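Local coordinates for protein Rv1364c/MT1410 (Mycobacterium tuberculosis, PDB 3KE6), which joins a manganese-binding, RsbU-like PP2C-type phosphatase domain to an RsbW-like kinase domain, and probably acts in sigma-factor regulation through phosphatase and anti-sigma-factor kinase activities, at residues S152-V156 with T202-A206; L190-R196 with L239-Y245; S319-A325 with S337-R341; G332-V338 with A379-L385. All coordinates share one frame; numbering follows the deposited sequence.

In the fold
The contacts fall into two pairs, one in each domain. Interactions 1 and 2 lie in the phosphatase domain with centres 16 Å apart, and they meet directly: Glu204 of interaction 1 forms salt bridges to Arg193 and Arg196 of interaction 2, while Phe205 packs on Leu190. Interaction 2 is nearer the metal site, with the side chain of Leu190 about 9 Å from a bound manganese ion, against about 14 Å for Phe205. Interactions 3 and 4, centres 15 Å apart, are in the histidine-kinase-like ATPase domain and share Ser337 and Val338, so strand 333-340 is paired along both edges. Interactions 1 and 3 lie 50 Å apart, centre to centre.

Interaction 1: S152-V156 with T202-A206; sequences SARYV and TAEFA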
loop_
_atom_site.group_PDB
_atom_site.type_symbol
_atom_site.label_atom_id
_atom_site.label_comp_id
_atom_site.label_asym_id
_atom_site.label_seq_id
_atom_site.Cartn_x
_atom_site.Cartn_y
_atom_site.Cartn_z
ATOM N N SER A 152 15.590 -8.513 14.175
ATOM C CA SER A 152 15.108 -8.607 15.535
ATOM C C SER A 152 13.639 -8.242 15.479
ATOM O O SER A 152 13.280 -7.192 14.955
ATOM C CB SER A 152 15.846 -7.642 16.451
ATOM O OG SER A 152 15.088 -7.429 17.630
ATOM N N ALA A 153 12.791 -9.128 15.990
ATOM C CA ALA A 153 11.384 -8.822 16.147
ATOM C C ALA A 153 11.200 -8.384 17.585
ATOM O O ALA A 153 12.024 -8.689 18.429
ATOM C CB ALA A 153 10.531 -10.032 15.830
ATOM N N ARG A 154 10.151 -7.624 17.839
ATOM C CA ARG A 154 9.715 -7.282 19.183
ATOM C C ARG A 154 8.447 -6.499 18.999
ATOM O O ARG A 154 8.300 -5.782 18.014
ATOM C CB ARG A 154 10.734 -6.433 19.949
ATOM C CG ARG A 154 10.809 -4.986 19.524
ATOM C CD ARG A 154 12.059 -4.292 20.053
ATOM N NE ARG A 154 12.069 -2.887 19.638
ATOM C CZ ARG A 154 11.415 -1.905 20.265
ATOM N NH1 ARG A 154 10.696 -2.140 21.369
ATOM N NH2 ARG A 154 11.484 -0.666 19.787
ATOM N N TYR A 155 7.531 -6.637 19.936
ATOM C CA TYR A 155 6.301 -5.893 19.886
ATOM C C TYR A 155 6.560 -4.470 20.324
ATOM O O TYR A 155 7.324 -4.229 21.248
ATOM C CB TYR A 155 5.245 -6.566 20.775
ATOM C CG TYR A 155 4.796 -7.871 20.173
ATOM C CD1 TYR A 155 5.294 -9.088 20.630
ATOM C CD2 TYR A 155 3.907 -7.881 19.091
ATOM C CE1 TYR A 155 4.898 -10.281 20.045
ATOM C CE2 TYR A 155 3.504 -9.060 18.506
ATOM C CZ TYR A 155 4.000 -10.257 18.976
ATOM O OH TYR A 155 3.585 -11.419 18.369
ATOM N N VAL A 156 5.941 -3.525 19.632
ATOM C CA VAL A 156 5.913 -2.142 20.084
ATOM C C VAL A 156 4.995 -2.096 21.286
ATOM O O VAL A 156 4.171 -2.988 21.458
ATOM C CB VAL A 156 5.399 -1.178 18.987
ATOM C CG1 VAL A 156 6.377 -1.115 17.822
ATOM C CG2 VAL A 156 4.036 -1.589 18.506
ATOM N N THR A 202 1.694 -15.529 20.696
ATOM C CA THR A 202 2.345 -14.223 20.531
ATOM C C THR A 202 3.848 -14.381 20.275
ATOM O O THR A 202 4.368 -13.847 19.304
ATOM C CB THR A 202 2.092 -13.283 21.765
ATOM O OG1 THR A 202 1.325 -12.146 21.347
ATOM C CG2 THR A 202 3.400 -12.789 22.399
ATOM N N ALA A 203 4.532 -15.131 21.139
ATOM C CA ALA A 203 5.988 -15.318 21.029
ATOM C C ALA A 203 6.415 -16.110 19.781
ATOM O O ALA A 203 7.577 -16.041 19.384
ATOM C CB ALA A 203 6.535 -15.977 22.281
ATOM N N GLU A 204 5.491 -16.853 19.172
ATOM C CA GLU A 204 5.806 -17.664 17.997
ATOM C C GLU A 204 5.772 -16.805 16.742
ATOM O O GLU A 204 6.608 -16.943 15.845
ATOM C CB GLU A 204 4.816 -18.823 17.862
ATOM C CG GLU A 204 5.270 -19.888 16.864
ATOM C CD GLU A 204 4.233 -20.976 16.625
ATOM O OE1 GLU A 204 3.513 -21.352 17.595
ATOM O OE2 GLU A 204 4.157 -21.456 15.461
ATOM N N PHE A 205 4.775 -15.933 16.681
ATOM C CA PHE A 205 4.659 -14.946 15.631
ATOM C C PHE A 205 5.941 -14.103 15.590
ATOM O O PHE A 205 6.567 -13.988 14.543
ATOM C CB PHE A 205 3.383 -14.116 15.886
ATOM C CG PHE A 205 3.179 -12.945 14.956
ATOM C CD1 PHE A 205 3.699 -12.927 13.663
ATOM C CD2 PHE A 205 2.423 -11.861 15.383
ATOM C CE1 PHE A 205 3.496 -11.828 12.827
ATOM C CE2 PHE A 205 2.203 -10.764 14.557
ATOM C CZ PHE A 205 2.735 -10.746 13.279
ATOM N N ALA A 206 6.349 -13.551 16.729
ATOM C CA ALA A 206 7.583 -12.748 16.806
ATOM C C ALA A 206 8.826 -13.508 16.323
ATOM O O ALA A 206 9.541 -13.022 15.457
ATOM C CB ALA A 206 7.803 -12.237 18.231
#
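Tyr155 reaches across from its short strand to helix 198-212 and anchors its hydroxyl on the helix backbone, OH donating to Thr202 O at 2.7 Å. The carbonyl oxygen lies at the edge of the phenol, in the plane of the ring, whereas the hydroxyl is tilted 29° from the plane of the carbonyl. Thr202 O has a second donor, Ala206 N at 3.3 Å, the regular i to i+4 bond of the helix, so the tyrosine adds a bond to an oxygen already engaged in the helix. CG of Tyr155 stands anti to its own carbonyl carbon (chi1 -70°), which carries the ring outward to the helix. CE1 of the ring touches aliphatic groups one helical turn apart: it is 3.8 Å from Thr202 CG2 and 3.9 Å from Ala206 CB. At the hydroxyl end, Phe205 adds its ring, the side chain crossing that of Tyr155 at a slant, with CD2 4.2 Å from Tyr155 CZ. Two residues back along the strand, Ala153 makes a smaller apolar contact, its CB 4.3 Å from Ala206 CB.

The axes of strand 153-155 and helix segment 202-206 approach to 8.6 Å and run at 141°, a slanted, roughly antiparallel arrangement. This is surface packing at the margin of the SpoIIE-type phosphatase domain. Strand 145-147 pairs with strand 153-155 and supports Tyr155 through Leu145, while Phe205 turns inward to an edge-to-face stack with Tyr186 and onto Thr235 and Leu239 of helix 227-241.

Interaction 2: L190-R196 with L239-Y245; sequences LIERPGR and LLRSTGY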
loop_
_atom_site.group_PDB
_atom_site.type_symbol
_atom_site.label_atom_id
_atom_site.label_comp_id
_atom_site.label_asym_id
_atom_site.label_seq_id
_atom_site.Cartn_x
_atom_site.Cartn_y
_atom_site.Cartn_z
ATOM N N LEU A 190 -4.753 -13.799 14.138
ATOM C CA LEU A 190 -3.422 -14.295 13.840
ATOM C C LEU A 190 -2.792 -14.976 15.041
ATOM O O LEU A 190 -2.088 -15.971 14.893
ATOM C CB LEU A 190 -2.531 -13.151 13.357
ATOM C CG LEU A 190 -1.198 -13.522 12.708
ATOM C CD1 LEU A 190 -1.336 -14.565 11.590
ATOM C CD2 LEU A 190 -0.564 -12.256 12.191
ATOM N N ILE A 191 -3.058 -14.460 16.232
ATOM C CA ILE A 191 -2.415 -14.997 17.425
ATOM C C ILE A 191 -3.328 -15.826 18.335
ATOM O O ILE A 191 -2.828 -16.526 19.194
ATOM C CB ILE A 191 -1.681 -13.897 18.230
ATOM C CG1 ILE A 191 -2.622 -12.739 18.585
ATOM C CG2 ILE A 191 -0.477 -13.387 17.421
ATOM C CD1 ILE A 191 -1.986 -11.717 19.518
ATOM N N GLU A 192 -4.647 -15.762 18.134
ATOM C CA GLU A 192 -5.594 -16.605 18.883
ATOM C C GLU A 192 -6.026 -17.798 18.039
ATOM O O GLU A 192 -7.202 -17.954 17.715
ATOM C CB GLU A 192 -6.819 -15.807 19.326
ATOM C CG GLU A 192 -6.479 -14.545 20.090
ATOM C CD GLU A 192 -7.449 -14.260 21.223
ATOM O OE1 GLU A 192 -8.316 -13.368 21.046
ATOM O OE2 GLU A 192 -7.340 -14.934 22.285
ATOM N N ARG A 193 -5.052 -18.635 17.701
ATOM C CA ARG A 193 -5.258 -19.814 16.854
ATOM C C ARG A 193 -5.699 -21.000 17.725
ATOM O O ARG A 193 -5.313 -21.078 18.895
ATOM C CB ARG A 193 -3.955 -20.150 16.098
ATOM C CG ARG A 193 -3.372 -18.949 15.325
ATOM C CD ARG A 193 -1.989 -19.201 14.735
ATOM N NE ARG A 193 -0.897 -19.024 15.701
ATOM C CZ ARG A 193 -0.041 -19.975 16.088
ATOM N NH1 ARG A 193 -0.113 -21.213 15.603
ATOM N NH2 ARG A 193 0.906 -19.687 16.974
ATOM N N PRO A 194 -6.521 -21.915 17.165
ATOM C CA PRO A 194 -6.951 -23.121 17.878
ATOM C C PRO A 194 -5.802 -23.867 18.572
ATOM O O PRO A 194 -4.709 -23.998 18.000
ATOM C CB PRO A 194 -7.567 -24.001 16.776
ATOM C CG PRO A 194 -7.856 -23.116 15.647
ATOM C CD PRO A 194 -7.122 -21.821 15.821
ATOM N N GLY A 195 -6.065 -24.336 19.796
ATOM C CA GLY A 195 -5.109 -25.126 20.566
ATOM C C GLY A 195 -3.775 -24.445 20.816
ATOM O O GLY A 195 -2.740 -25.110 20.854
ATOM N N ARG A 196 -3.790 -23.125 20.982
ATOM C CA ARG A 196 -2.566 -22.356 21.236
ATOM C C ARG A 196 -2.833 -21.231 22.247
ATOM O O ARG A 196 -3.691 -20.374 22.015
ATOM C CB ARG A 196 -2.018 -21.758 19.931
ATOM C CG ARG A 196 -1.644 -22.769 18.821
ATOM C CD ARG A 196 -0.165 -23.052 18.783
ATOM N NE ARG A 196 0.324 -23.482 20.081
ATOM C CZ ARG A 196 1.606 -23.610 20.407
ATOM N NH1 ARG A 196 2.573 -23.359 19.530
ATOM N NH2 ARG A 196 1.916 -24.014 21.633
ATOM N N LEU A 239 2.397 -19.920 10.372
ATOM C CA LEU A 239 1.579 -19.787 11.583
ATOM C C LEU A 239 0.271 -20.583 11.503
ATOM O O LEU A 239 -0.192 -21.110 12.515
ATOM C CB LEU A 239 1.245 -18.325 11.898
ATOM C CG LEU A 239 2.258 -17.407 12.590
ATOM C CD1 LEU A 239 1.497 -16.299 13.311
ATOM C CD2 LEU A 239 3.170 -18.132 13.561
ATOM N N LEU A 240 -0.311 -20.677 10.310
ATOM C CA LEU A 240 -1.591 -21.361 10.128
ATOM C C LEU A 240 -1.477 -22.720 9.432
ATOM O O LEU A 240 -2.472 -23.439 9.331
ATOM C CB LEU A 240 -2.536 -20.463 9.333
ATOM C CG LEU A 240 -2.749 -19.055 9.900
ATOM C CD1 LEU A 240 -3.529 -18.204 8.907
ATOM C CD2 LEU A 240 -3.451 -19.106 11.251
ATOM N N ARG A 241 -0.274 -23.058 8.959
ATOM C CA ARG A 241 -0.012 -24.301 8.217
ATOM C C ARG A 241 -0.756 -25.498 8.786
ATOM O O ARG A 241 -1.563 -26.123 8.095
ATOM C CB ARG A 241 1.500 -24.604 8.202
ATOM C CG ARG A 241 1.888 -26.012 7.738
ATOM C CD ARG A 241 3.335 -26.362 8.110
ATOM N NE ARG A 241 4.319 -25.842 7.151
ATOM C CZ ARG A 241 5.618 -26.160 7.139
ATOM N NH1 ARG A 241 6.127 -27.004 8.035
ATOM N NH2 ARG A 241 6.417 -25.637 6.223
ATOM N N SER A 242 -0.461 -25.808 10.046
ATOM C CA SER A 242 -1.029 -26.972 10.717
ATOM C C SER A 242 -2.196 -26.589 11.620
ATOM O O SER A 242 -3.185 -27.324 11.725
ATOM C CB SER A 242 0.049 -27.678 11.556
ATOM O OG SER A 242 0.510 -26.838 12.606
ATOM N N THR A 243 -2.070 -25.433 12.261
ATOM C CA THR A 243 -2.949 -25.047 13.360
ATOM C C THR A 243 -4.352 -24.591 12.915
ATOM O O THR A 243 -5.278 -24.554 13.730
ATOM C CB THR A 243 -2.283 -23.914 14.172
ATOM O OG1 THR A 243 -2.712 -23.971 15.532
ATOM C CG2 THR A 243 -2.610 -22.548 13.577
ATOM N N GLY A 244 -4.506 -24.227 11.640
ATOM C CA GLY A 244 -5.778 -23.711 11.128
ATOM C C GLY A 244 -6.124 -22.343 11.697
ATOM O O GLY A 244 -5.290 -21.698 12.336
ATOM N N TYR A 245 -7.363 -21.905 11.481
ATOM C CA TYR A 245 -7.823 -20.592 11.963
ATOM C C TYR A 245 -9.291 -20.647 12.355
ATOM O O TYR A 245 -10.037 -21.470 11.830
ATOM C CB TYR A 245 -7.568 -19.474 10.918
ATOM C CG TYR A 245 -8.234 -19.635 9.545
ATOM C CD1 TYR A 245 -8.053 -20.786 8.775
ATOM C CD2 TYR A 245 -9.004 -18.615 8.997
ATOM C CE1 TYR A 245 -8.645 -20.927 7.517
ATOM C CE2 TYR A 245 -9.599 -18.750 7.728
ATOM C CZ TYR A 245 -9.415 -19.914 7.002
ATOM O OH TYR A 245 -9.992 -20.076 5.765
#
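The guanidinium of Arg193 lies against the C-terminal part of helix 227-241, with Leu239 CD2 over one of its faces and Thr243 CG2 at its edge, in the plane. Leu190 O, from the arginine's own segment, is also in the plane, but at the NE part of the rim. The chain bends at chi3 (-82°), which brings NH1 to 3.1 Å from Leu239 O and 3.5 Å from Thr243 CG2. Lower down, the methylenes pack too: CD is 3.8 Å from Leu240 CD2, and the shaft crosses the side chain of Thr243 at about a right angle.

On one flank Leu190 CD1 meets Leu239 CD1 at 3.7 Å, again with the side chains crossed nearly square. On the other, the Pro194 ring lies on the backbone of Thr243 and Gly244, its CG 3.5 Å from Thr243 O, and Pro194 O is 3.2 Å from Thr243 OG1. Both loops turn sharply here. Arg193 to Arg196 form a type II beta turn with Gly195 at positive phi, and Gly244, the residue at which the chain leaves helical geometry, also has positive phi (68°) while its N still bonds to Leu240 O.

Two manganese ligands lie close by in the chain: Asp188 is two residues before Leu190 and Asp247 two after Tyr245. Arg193 is buried among aliphatic groups and backbone carbonyls, yet its NH2 forms a salt bridge with Glu204 of helix 198-212, which also pairs with Arg196 NH1. Glu204 would be expected to offset part of the positive charge of Arg193, the buried one of the two arginines.

Interaction 3: S319-A325 with S337-R341; sequences SKGIVVA and SVIDR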
loop_
_atom_site.group_PDB
_atom_site.type_symbol
_atom_site.label_atom_id
_atom_site.label_comp_id
_atom_site.label_asym_id
_atom_site.label_seq_id
_atom_site.Cartn_x
_atom_site.Cartn_y
_atom_site.Cartn_z
ATOM N N SER A 319 19.267 14.554 -32.742
ATOM C CA SER A 319 20.202 14.423 -31.634
ATOM C C SER A 319 19.614 14.937 -30.329
ATOM O O SER A 319 19.291 16.102 -30.221
ATOM C CB SER A 319 21.478 15.193 -31.945
ATOM O OG SER A 319 22.393 15.039 -30.891
ATOM N N LYS A 320 19.487 14.056 -29.344
ATOM C CA LYS A 320 18.894 14.398 -28.030
ATOM C C LYS A 320 17.497 15.013 -28.138
ATOM O O LYS A 320 17.118 15.878 -27.347
ATOM C CB LYS A 320 19.812 15.353 -27.247
ATOM C CG LYS A 320 21.251 14.897 -27.136
ATOM C CD LYS A 320 21.391 13.582 -26.379
ATOM C CE LYS A 320 22.842 13.085 -26.404
ATOM N NZ LYS A 320 23.676 13.745 -25.340
ATOM N N GLY A 321 16.736 14.561 -29.123
ATOM C CA GLY A 321 15.465 15.165 -29.431
ATOM C C GLY A 321 14.339 14.661 -28.564
ATOM O O GLY A 321 13.240 15.160 -28.668
ATOM N N ILE A 322 14.607 13.672 -27.714
ATOM C CA ILE A 322 13.583 13.088 -26.876
ATOM C C ILE A 322 13.965 13.075 -25.395
ATOM O O ILE A 322 15.046 12.584 -25.023
ATOM C CB ILE A 322 13.252 11.677 -27.338
ATOM C CG1 ILE A 322 12.877 11.716 -28.838
ATOM C CG2 ILE A 322 12.097 11.108 -26.490
ATOM C CD1 ILE A 322 12.173 10.492 -29.350
ATOM N N VAL A 323 13.080 13.612 -24.551
ATOM C CA VAL A 323 13.337 13.655 -23.127
ATOM C C VAL A 323 12.255 12.890 -22.413
ATOM O O VAL A 323 11.069 13.129 -22.633
ATOM C CB VAL A 323 13.399 15.099 -22.606
ATOM C CG1 VAL A 323 13.903 15.122 -21.173
ATOM C CG2 VAL A 323 14.296 15.959 -23.516
ATOM N N VAL A 324 12.657 11.941 -21.579
ATOM C CA VAL A 324 11.693 11.135 -20.839
ATOM C C VAL A 324 12.007 11.264 -19.380
ATOM O O VAL A 324 13.160 11.238 -18.977
ATOM C CB VAL A 324 11.763 9.632 -21.205
ATOM C CG1 VAL A 324 10.692 8.876 -20.448
ATOM C CG2 VAL A 324 11.656 9.388 -22.725
ATOM N N ALA A 325 10.967 11.414 -18.590
ATOM C CA ALA A 325 11.094 11.616 -17.157
ATOM C C ALA A 325 9.972 10.832 -16.530
ATOM O O ALA A 325 8.873 10.772 -17.081
ATOM C CB ALA A 325 10.972 13.088 -16.823
ATOM N N SER A 337 6.635 12.022 -18.448
ATOM C CA SER A 337 6.497 12.888 -19.595
ATOM C C SER A 337 7.493 12.536 -20.659
ATOM O O SER A 337 8.623 12.168 -20.377
ATOM C CB SER A 337 6.669 14.363 -19.224
ATOM O OG SER A 337 7.840 14.584 -18.470
ATOM N N VAL A 338 7.036 12.673 -21.891
ATOM C CA VAL A 338 7.837 12.452 -23.045
ATOM C C VAL A 338 7.783 13.760 -23.801
ATOM O O VAL A 338 6.733 14.134 -24.305
ATOM C CB VAL A 338 7.279 11.295 -23.857
ATOM C CG1 VAL A 338 8.078 11.098 -25.156
ATOM C CG2 VAL A 338 7.277 10.048 -22.994
ATOM N N ILE A 339 8.911 14.474 -23.820
ATOM C CA ILE A 339 8.994 15.785 -24.466
ATOM C C ILE A 339 9.864 15.659 -25.697
ATOM O O ILE A 339 10.980 15.140 -25.612
ATOM C CB ILE A 339 9.602 16.840 -23.529
ATOM C CG1 ILE A 339 8.767 16.949 -22.263
ATOM C CG2 ILE A 339 9.705 18.170 -24.249
ATOM C CD1 ILE A 339 9.233 18.018 -21.290
ATOM N N ASP A 340 9.367 16.113 -26.838
ATOM C CA ASP A 340 10.167 16.080 -28.064
ATOM C C ASP A 340 10.129 17.428 -28.782
ATOM O O ASP A 340 9.429 18.334 -28.360
ATOM C CB ASP A 340 9.724 14.930 -28.988
ATOM C CG ASP A 340 8.337 15.168 -29.636
ATOM O OD1 ASP A 340 8.277 15.899 -30.651
ATOM O OD2 ASP A 340 7.319 14.597 -29.147
ATOM N N ARG A 341 10.881 17.549 -29.870
ATOM C CA ARG A 341 11.029 18.845 -30.555
ATOM C C ARG A 341 9.914 19.194 -31.559
ATOM O O ARG A 341 10.088 20.050 -32.432
ATOM C CB ARG A 341 12.419 18.955 -31.178
ATOM C CG ARG A 341 13.488 19.095 -30.099
ATOM C CD ARG A 341 14.703 19.813 -30.588
ATOM N NE ARG A 341 15.539 18.934 -31.389
ATOM C CZ ARG A 341 16.645 18.318 -30.970
ATOM N NH1 ARG A 341 17.099 18.474 -29.734
ATOM N NH2 ARG A 341 17.316 17.554 -31.823
HETATM O O HOH W 1 10.321 14.659 -19.906
#
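Arg341, with CG anti to its carbonyl carbon (chi1 -70°) and its chain bent at chi3 (-78°), swings its guanidinium back over Ser319-Gly321, just before the neighbouring strand begins, at the open end of a beta hairpin in the ATPase domain. NH2 and NH1 both donate to Ser319 O, at 2.9 and 3.3 Å, approaching from the same face of the carbonyl while the oxygen stays in the guanidinium plane. Gly321 CA lies 3.6 Å above one face of the group. Asp317 supplies NH2 with a salt bridge, which would steady this end-on grip.

Beyond it, strands 322-328 and 333-340 run antiparallel, with hydrogen-bonded pairs Val323-Ile339 and Ala325-Ser337 on either side of the non-hydrogen-bonded pair Val324-Val338. Gly321 and Ile322 together face Leu267 of the next strand, a classic beta bulge. Ile322 and Val338, 4.2 Å apart at CG2 and CG1, point with Val324 to the face packed by helix 292-312. Across the sheet, Val323 and Ile339 pair on the other face, where a water molecule lies 2.9 Å from Ser337 OG and bonds weakly to Val323 O.

Interaction 4: G332-V338 with A379-L385; sequences GNVRASV and ATLTHRL
Seven backbone hydrogen bonds, all short, tie segment 332-338 to segment 379-385 in an antiparallel ladder. It starts with Leu385 N donating to Gly332 O at 2.9 Å; reciprocal pairs follow at Val334-His383, Ala336-Leu381 and Val338-Ala379. The register is unbroken, so this is regular central sheet of the histidine-kinase-like ATPase fold.

One face is polar. Asn333 and Arg384 meet there with ND2 stationed 3.7 Å above one face of the guanidinium, toward its rim, the two flat groups turned 61° apart. Arg335 and Thr382 run alongside each other and point the same way, Arg335 CG lying 3.5 Å from Thr382 OG1 and 3.6 Å from Thr382 CG2. The opposite face is mostly apolar. Leu381 CG sits between its backbone N and carbonyl carbon (chi1 65°), a setting that leans CD1 toward the partner strand, 3.7 Å from Ala336 CB. Val334 CG2 meets Leu385 CD1 at 3.7 Å, and Val338 stands beside Ala379. Helix 292-312 packs on this side through Ala301, Ile302 and Phe305.

Three of the polar side chains have partners beyond the ladder. His383 NE2 bonds to Asp294 OD1 on the helix side, whereas Asp331 takes both Asn333 ND2 and Arg335 NH2; its carboxylate probably offsets the charge of Arg335 and, through Asn333 ND2, holds the amide that lies over the Arg384 guanidinium.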
loop_
_atom_site.group_PDB
_atom_site.type_symbol
_atom_site.label_atom_id
_atom_site.label_comp_id
_atom_site.label_asym_id
_atom_site.label_seq_id
_atom_site.Cartn_x
_atom_site.Cartn_y
_atom_site.Cartn_z
ATOM N N GLY A 332 1.420 7.725 -4.350
ATOM C CA GLY A 332 1.242 6.461 -5.058
ATOM C C GLY A 332 0.982 6.577 -6.561
ATOM O O GLY A 332 0.603 5.599 -7.196
ATOM N N ASN A 333 1.187 7.759 -7.140
ATOM C CA ASN A 333 1.095 7.932 -8.591
ATOM C C ASN A 333 2.471 8.024 -9.228
ATOM O O ASN A 333 3.394 8.599 -8.656
ATOM C CB ASN A 333 0.299 9.191 -8.930
ATOM C CG ASN A 333 -1.167 9.030 -8.659
ATOM O OD1 ASN A 333 -1.783 8.142 -9.212
ATOM N ND2 ASN A 333 -1.729 9.873 -7.791
ATOM N N VAL A 334 2.603 7.383 -10.377
ATOM C CA VAL A 334 3.703 7.625 -11.270
ATOM C C VAL A 334 3.260 8.722 -12.215
ATOM O O VAL A 334 2.152 8.711 -12.699
ATOM C CB VAL A 334 4.043 6.390 -12.096
ATOM C CG1 VAL A 334 5.066 6.725 -13.201
ATOM C CG2 VAL A 334 4.574 5.294 -11.189
ATOM N N ARG A 335 4.140 9.681 -12.440
ATOM C CA ARG A 335 3.922 10.741 -13.411
ATOM C C ARG A 335 5.085 10.705 -14.392
ATOM O O ARG A 335 6.246 10.572 -13.997
ATOM C CB ARG A 335 3.783 12.089 -12.700
ATOM C CG ARG A 335 2.340 12.335 -12.307
ATOM C CD ARG A 335 2.141 13.481 -11.309
ATOM N NE ARG A 335 2.444 12.952 -10.007
ATOM C CZ ARG A 335 1.608 12.843 -8.985
ATOM N NH1 ARG A 335 0.370 13.323 -9.001
ATOM N NH2 ARG A 335 2.077 12.293 -7.892
ATOM N N ALA A 336 4.770 10.745 -15.676
ATOM C CA ALA A 336 5.806 10.639 -16.669
ATOM C C ALA A 336 5.557 11.623 -17.777
ATOM O O ALA A 336 4.404 11.998 -18.031
ATOM C CB ALA A 336 5.855 9.229 -17.239
ATOM N N SER A 337 6.635 12.022 -18.448
ATOM C CA SER A 337 6.497 12.888 -19.595
ATOM C C SER A 337 7.493 12.536 -20.659
ATOM O O SER A 337 8.623 12.168 -20.377
ATOM C CB SER A 337 6.669 14.363 -19.224
ATOM O OG SER A 337 7.840 14.584 -18.470
ATOM N N VAL A 338 7.036 12.673 -21.891
ATOM C CA VAL A 338 7.837 12.452 -23.045
ATOM C C VAL A 338 7.783 13.760 -23.801
ATOM O O VAL A 338 6.733 14.134 -24.305
ATOM C CB VAL A 338 7.279 11.295 -23.857
ATOM C CG1 VAL A 338 8.078 11.098 -25.156
ATOM C CG2 VAL A 338 7.277 10.048 -22.994
ATOM N N ALA A 379 3.915 14.794 -24.027
ATOM C CA ALA A 379 2.898 13.774 -23.727
ATOM C C ALA A 379 3.119 13.362 -22.295
ATOM O O ALA A 379 4.232 13.076 -21.932
ATOM C CB ALA A 379 3.046 12.587 -24.631
ATOM N N THR A 380 2.077 13.372 -21.475
ATOM C CA THR A 380 2.236 13.042 -20.061
ATOM C C THR A 380 1.314 11.921 -19.657
ATOM O O THR A 380 0.299 11.669 -20.306
ATOM C CB THR A 380 1.885 14.225 -19.172
ATOM O OG1 THR A 380 0.500 14.561 -19.370
ATOM C CG2 THR A 380 2.766 15.440 -19.502
ATOM N N LEU A 381 1.663 11.260 -18.565
ATOM C CA LEU A 381 0.752 10.309 -17.954
ATOM C C LEU A 381 0.832 10.320 -16.459
ATOM O O LEU A 381 1.864 10.625 -15.893
ATOM C CB LEU A 381 0.987 8.914 -18.488
ATOM C CG LEU A 381 2.289 8.187 -18.228
ATOM C CD1 LEU A 381 2.441 7.803 -16.726
ATOM C CD2 LEU A 381 2.315 6.929 -19.104
ATOM N N THR A 382 -0.299 10.068 -15.824
ATOM C CA THR A 382 -0.344 9.846 -14.394
ATOM C C THR A 382 -1.062 8.523 -14.202
ATOM O O THR A 382 -2.207 8.368 -14.657
ATOM C CB THR A 382 -1.116 10.919 -13.686
ATOM O OG1 THR A 382 -0.648 12.198 -14.098
ATOM C CG2 THR A 382 -0.952 10.793 -12.219
ATOM N N HIS A 383 -0.384 7.581 -13.558
ATOM C CA HIS A 383 -0.949 6.255 -13.274
ATOM C C HIS A 383 -0.778 5.872 -11.804
ATOM O O HIS A 383 0.346 5.835 -11.304
ATOM C CB HIS A 383 -0.239 5.230 -14.130
ATOM C CG HIS A 383 -0.822 3.867 -14.040
ATOM N ND1 HIS A 383 -1.900 3.478 -14.793
ATOM C CD2 HIS A 383 -0.468 2.792 -13.305
ATOM C CE1 HIS A 383 -2.190 2.219 -14.524
ATOM N NE2 HIS A 383 -1.332 1.779 -13.626
ATOM N N ARG A 384 -1.888 5.605 -11.118
ATOM C CA ARG A 384 -1.849 5.122 -9.736
ATOM C C ARG A 384 -1.338 3.691 -9.679
ATOM O O ARG A 384 -1.844 2.864 -10.391
ATOM C CB ARG A 384 -3.252 5.186 -9.133
ATOM C CG ARG A 384 -3.358 4.778 -7.642
ATOM C CD ARG A 384 -4.619 5.344 -6.969
ATOM N NE ARG A 384 -4.312 6.532 -6.164
ATOM C CZ ARG A 384 -4.849 7.745 -6.312
ATOM N NH1 ARG A 384 -5.771 7.995 -7.233
ATOM N NH2 ARG A 384 -4.469 8.729 -5.511
ATOM N N LEU A 385 -0.316 3.412 -8.874
ATOM C CA LEU A 385 0.187 2.044 -8.699
ATOM C C LEU A 385 -0.639 1.286 -7.628
ATOM O O LEU A 385 -1.111 1.867 -6.665
ATOM C CB LEU A 385 1.681 2.050 -8.324
ATOM C CG LEU A 385 2.670 2.636 -9.358
ATOM C CD1 LEU A 385 4.153 2.416 -8.974
ATOM C CD2 LEU A 385 2.440 2.058 -10.748
#